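Local coordinates for ankyrin repeat and SAM domain-containing protein 3 (Homo sapiens, PDB 4NL9) that forms homo-oligomers through its SAM domain, the part held here, and may take part in vasopressin signalling in the kidney, at residues L34-F37 / L38-E42; Y23-V26 / F27-Q30. The protein carries 1 engineered substitution. All blocks are in the same frame, centred on the assembly; numbering follows the deposited sequence.

Contact 1: residues L34-F37 / L38-E42; sequences LREF and LTLTE. Engineered in segment 34-37: E36 (natural residue Ile).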
loop_
_atom_site.group_PDB
_atom_site.type_symbol
_atom_site.label_atom_id
_atom_site.label_comp_id
_atom_site.label_asym_id
_atom_site.label_seq_id
_atom_site.Cartn_x
_atom_site.Cartn_y
_atom_site.Cartn_z
ATOM N N LEU A 34 -7.943 6.576 -16.379
ATOM C CA LEU A 34 -7.205 7.417 -15.431
ATOM C C LEU A 34 -8.085 8.447 -14.742
ATOM O O LEU A 34 -8.046 8.582 -13.522
ATOM C CB LEU A 34 -6.027 8.108 -16.112
ATOM C CG LEU A 34 -5.198 9.004 -15.189
ATOM C CD1 LEU A 34 -4.602 8.220 -14.022
ATOM C CD2 LEU A 34 -4.098 9.692 -15.989
ATOM N N ARG A 35 -8.898 9.158 -15.513
ATOM C CA ARG A 35 -9.766 10.181 -14.937
ATOM C C ARG A 35 -10.694 9.604 -13.865
ATOM O O ARG A 35 -10.792 10.153 -12.762
ATOM C CB ARG A 35 -10.571 10.855 -16.042
ATOM C CG ARG A 35 -11.430 11.997 -15.557
ATOM C CD ARG A 35 -11.937 12.795 -16.748
ATOM N NE ARG A 35 -13.200 13.470 -16.471
ATOM C CZ ARG A 35 -14.395 12.936 -16.709
ATOM N NH1 ARG A 35 -14.484 11.717 -17.225
ATOM N NH2 ARG A 35 -15.498 13.617 -16.429
ATOM N N GLU A 36 -11.357 8.491 -14.168
ATOM C CA GLU A 36 -12.234 7.868 -13.185
ATOM C C GLU A 36 -11.435 7.312 -12.013
ATOM O O GLU A 36 -11.865 7.412 -10.870
ATOM C CB GLU A 36 -13.107 6.773 -13.807
ATOM C CG GLU A 36 -14.037 6.125 -12.788
ATOM C CD GLU A 36 -15.006 5.127 -13.391
ATOM O OE1 GLU A 36 -14.893 4.826 -14.595
ATOM O OE2 GLU A 36 -15.890 4.644 -12.648
ATOM N N PHE A 37 -10.277 6.726 -12.293
ATOM C CA PHE A 37 -9.445 6.171 -11.227
ATOM C C PHE A 37 -9.115 7.238 -10.174
ATOM O O PHE A 37 -9.144 6.973 -8.969
ATOM C CB PHE A 37 -8.161 5.569 -11.828
ATOM C CG PHE A 37 -7.186 5.048 -10.798
ATOM C CD1 PHE A 37 -7.320 3.764 -10.286
ATOM C CD2 PHE A 37 -6.143 5.847 -10.351
ATOM C CE1 PHE A 37 -6.423 3.280 -9.344
ATOM C CE2 PHE A 37 -5.236 5.374 -9.404
ATOM C CZ PHE A 37 -5.378 4.086 -8.905
ATOM N N LEU A 38 -8.825 8.453 -10.634
ATOM C CA LEU A 38 -8.431 9.537 -9.742
ATOM C C LEU A 38 -9.583 10.081 -8.908
ATOM O O LEU A 38 -9.357 10.905 -8.014
ATOM C CB LEU A 38 -7.732 10.652 -10.523
ATOM C CG LEU A 38 -6.383 10.272 -11.136
ATOM C CD1 LEU A 38 -5.867 11.375 -12.049
ATOM C CD2 LEU A 38 -5.331 9.936 -10.063
ATOM N N THR A 39 -10.798 9.616 -9.185
ATOM C CA THR A 39 -11.962 9.955 -8.358
ATOM C C THR A 39 -12.327 8.875 -7.333
ATOM O O THR A 39 -13.237 9.074 -6.533
ATOM C CB THR A 39 -13.232 10.215 -9.209
ATOM O OG1 THR A 39 -13.763 8.977 -9.698
ATOM C CG2 THR A 39 -12.941 11.162 -10.361
ATOM N N LEU A 40 -11.639 7.733 -7.353
ATOM C CA LEU A 40 -12.059 6.608 -6.519
ATOM C C LEU A 40 -11.635 6.779 -5.082
ATOM O O LEU A 40 -10.581 7.326 -4.803
ATOM C CB LEU A 40 -11.483 5.289 -7.040
ATOM C CG LEU A 40 -11.913 4.939 -8.459
ATOM C CD1 LEU A 40 -11.216 3.660 -8.887
ATOM C CD2 LEU A 40 -13.427 4.785 -8.543
ATOM N N THR A 41 -12.482 6.306 -4.181
ATOM C CA THR A 41 -12.131 6.232 -2.773
ATOM C C THR A 41 -11.629 4.830 -2.443
ATOM O O THR A 41 -11.722 3.900 -3.264
ATOM C CB THR A 41 -13.332 6.552 -1.853
ATOM O OG1 THR A 41 -14.275 5.477 -1.922
ATOM C CG2 THR A 41 -14.001 7.861 -2.272
ATOM N N GLU A 42 -11.109 4.684 -1.229
ATOM C CA GLU A 42 -10.573 3.422 -0.761
ATOM C C GLU A 42 -11.579 2.287 -0.914
ATOM O O GLU A 42 -11.240 1.203 -1.431
ATOM C CB GLU A 42 -10.146 3.557 0.699
ATOM C CG GLU A 42 -9.528 2.312 1.255
ATOM C CD GLU A 42 -9.047 2.512 2.678
ATOM O OE1 GLU A 42 -9.874 2.911 3.527
ATOM O OE2 GLU A 42 -7.847 2.286 2.945
#
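The short helix 34-37 of the SAM domain ends here, where L38 N closes a last helical bond to L34 O (3.0 Å) and F37 to L40 form a type I beta turn leading toward helix 42-48. L40 N closes that turn on F37 O at 3.1 Å. E36 O is gripped twice by T39: OG1 donates at 2.7 Å, in the carbonyl plane on a lone pair, while T39 N comes from above that plane at 3.0 Å. With chi1 at 75°, OG1 sits between T39's own N and carbonyl carbon, close enough to reach back to E36 O, and threonine suits this exposed position just after the helix, where its hydroxyl can bond back to a helix carbonyl. E36 is an engineered residue, but it joins in mainly through its backbone. The apolar side chains also pack: L38 CD1 lies 3.9 Å from L34 CD1, and L38 CD2 is 4.2 Å from F37 CD2. A serine in place of L38 would probably cost L34 CD1 and F37 CD2 one apolar neighbour and loosen the cover over L14 and W66. L40 CD1 meets F37 CD1 at 4.1 Å, the two side chains crossing at about a right angle. Polar bonds thus fix the backbone reversal, while F37 and L40 both pack on L45 of helix 42-48.

Contact 2: residues Y23-V26 / F27-Q30; sequences YLQV and FEEQ
F27 holds CG anti to its carbonyl carbon (chi1 -72°), which lays the ring back along helix 24-29 beside Y23, one turn earlier in this five-helix SAM domain. E28 has the same first torsion, and its chain is extended beyond CG, carrying the carboxylate alongside L24. The backbone repeats the i to i+4 pattern of an alpha-helix: F27 N bonds to Y23 O, E28 N to L24 O at 2.9 Å and E29 N to Q25 O at 2.9 Å. Y23 O also lies 3.2 Å from F27 CD2, oblique to the ring, and Y23 CB is 4.1 Å from F27 CE2. A large aromatic suits position 27 because the ring is buried, among L11 and L15 of helix 11-17 and L45 and I48 of helix 42-48. Across L24 and E28 the contact is of another kind: E28 OE2, at the end of the carboxylate, lies 3.8 Å from L24 CG, while E28 CG passes close to L24 O. The leucine also reaches A12 and L15, and an acid suits the exposed position of E28, where its charge can meet solvent. Q30 N reaches V26 O only weakly. Close by, one water donates to both V26 O, at 2.9 Å, and Q30 OE1, at 3.0 Å.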
loop_
_atom_site.group_PDB
_atom_site.type_symbol
_atom_site.label_atom_id
_atom_site.label_comp_id
_atom_site.label_asym_id
_atom_site.label_seq_id
_atom_site.Cartn_x
_atom_site.Cartn_y
_atom_site.Cartn_z
ATOM N N TYR A 23 -3.237 -5.225 -11.833
ATOM C CA TYR A 23 -4.641 -4.841 -11.680
ATOM C C TYR A 23 -5.219 -4.060 -12.867
ATOM O O TYR A 23 -6.401 -3.689 -12.856
ATOM C CB TYR A 23 -4.865 -4.064 -10.375
ATOM C CG TYR A 23 -4.535 -4.902 -9.171
ATOM C CD1 TYR A 23 -5.368 -5.950 -8.786
ATOM C CD2 TYR A 23 -3.372 -4.682 -8.450
ATOM C CE1 TYR A 23 -5.058 -6.743 -7.700
ATOM C CE2 TYR A 23 -3.058 -5.458 -7.361
ATOM C CZ TYR A 23 -3.902 -6.483 -6.992
ATOM O OH TYR A 23 -3.557 -7.259 -5.912
ATOM N N LEU A 24 -4.407 -3.828 -13.892
ATOM C CA LEU A 24 -4.863 -2.987 -14.996
ATOM C C LEU A 24 -6.105 -3.559 -15.684
ATOM O O LEU A 24 -7.055 -2.834 -15.960
ATOM C CB LEU A 24 -3.740 -2.772 -16.019
ATOM C CG LEU A 24 -4.127 -1.991 -17.286
ATOM C CD1 LEU A 24 -4.539 -0.549 -16.970
ATOM C CD2 LEU A 24 -3.006 -2.007 -18.316
ATOM N N GLN A 25 -6.109 -4.857 -15.962
ATOM C CA GLN A 25 -7.236 -5.428 -16.697
ATOM C C GLN A 25 -8.525 -5.442 -15.872
ATOM O O GLN A 25 -9.617 -5.358 -16.429
ATOM C CB GLN A 25 -6.893 -6.813 -17.259
ATOM C CG GLN A 25 -5.747 -6.767 -18.267
ATOM C CD GLN A 25 -5.743 -7.939 -19.239
ATOM O OE1 GLN A 25 -5.903 -9.094 -18.845
ATOM N NE2 GLN A 25 -5.557 -7.638 -20.521
ATOM N N VAL A 26 -8.404 -5.515 -14.551
ATOM C CA VAL A 26 -9.578 -5.384 -13.699
ATOM C C VAL A 26 -10.221 -4.010 -13.887
ATOM O O VAL A 26 -11.442 -3.896 -14.056
ATOM C CB VAL A 26 -9.248 -5.635 -12.219
ATOM C CG1 VAL A 26 -10.400 -5.219 -11.349
ATOM C CG2 VAL A 26 -8.941 -7.103 -11.991
ATOM N N PHE A 27 -9.402 -2.961 -13.899
ATOM C CA PHE A 27 -9.928 -1.621 -14.137
ATOM C C PHE A 27 -10.515 -1.482 -15.543
ATOM O O PHE A 27 -11.605 -0.922 -15.717
ATOM C CB PHE A 27 -8.851 -0.552 -13.894
ATOM C CG PHE A 27 -8.507 -0.356 -12.441
ATOM C CD1 PHE A 27 -9.438 0.180 -11.565
ATOM C CD2 PHE A 27 -7.258 -0.707 -11.952
ATOM C CE1 PHE A 27 -9.136 0.363 -10.226
ATOM C CE2 PHE A 27 -6.947 -0.528 -10.613
ATOM C CZ PHE A 27 -7.894 0.006 -9.742
ATOM N N GLU A 28 -9.811 -2.017 -16.538
ATOM C CA GLU A 28 -10.266 -1.902 -17.918
ATOM C C GLU A 28 -11.614 -2.581 -18.125
ATOM O O GLU A 28 -12.462 -2.074 -18.860
ATOM C CB GLU A 28 -9.213 -2.456 -18.881
ATOM C CG GLU A 28 -8.006 -1.543 -19.012
ATOM C CD GLU A 28 -6.958 -2.081 -19.968
ATOM O OE1 GLU A 28 -6.996 -3.291 -20.274
ATOM O OE2 GLU A 28 -6.100 -1.290 -20.418
ATOM N N GLU A 29 -11.809 -3.716 -17.460
ATOM C CA GLU A 29 -13.066 -4.454 -17.580
ATOM C C GLU A 29 -14.238 -3.664 -16.982
ATOM O O GLU A 29 -15.392 -3.841 -17.397
ATOM C CB GLU A 29 -12.922 -5.835 -16.933
ATOM C CG GLU A 29 -14.172 -6.694 -16.981
ATOM C CD GLU A 29 -14.552 -7.090 -18.395
ATOM O OE1 GLU A 29 -13.662 -7.106 -19.273
ATOM O OE2 GLU A 29 -15.745 -7.380 -18.626
ATOM N N GLN A 30 -13.941 -2.786 -16.023
ATOM C CA GLN A 30 -14.964 -1.913 -15.444
ATOM C C GLN A 30 -15.019 -0.534 -16.106
ATOM O O GLN A 30 -15.687 0.383 -15.613
ATOM C CB GLN A 30 -14.768 -1.787 -13.932
ATOM C CG GLN A 30 -14.807 -3.128 -13.209
ATOM C CD GLN A 30 -16.062 -3.911 -13.516
ATOM O OE1 GLN A 30 -16.002 -5.078 -13.931
ATOM N NE2 GLN A 30 -17.212 -3.275 -13.322
HETATM O O HOH W 1 -13.229 -6.043 -13.408
#

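How the contacts relate
Both contacts lie mainly at the surface, each with one buried phenylalanine, and they meet through those rings: F37 CE1 is 3.6 Å from F27 CZ in an edge-to-face pair, with L40 CD1 also 4.1 Å from F27 CE1. Their centres are 13 Å apart, on helices that follow each other in the chain, and both phenylalanines reach M59 of helix 53-65, L45 of helix 42-48 and L11 of helix 11-17, so they share one core. The chemistry differs with place. Contact 2 runs along one helix, and near Q30 a water bridges V26 O and the Q30 side chain. Contact 1 leaves its helix at once, relying on a turn and a threonine hydroxyl.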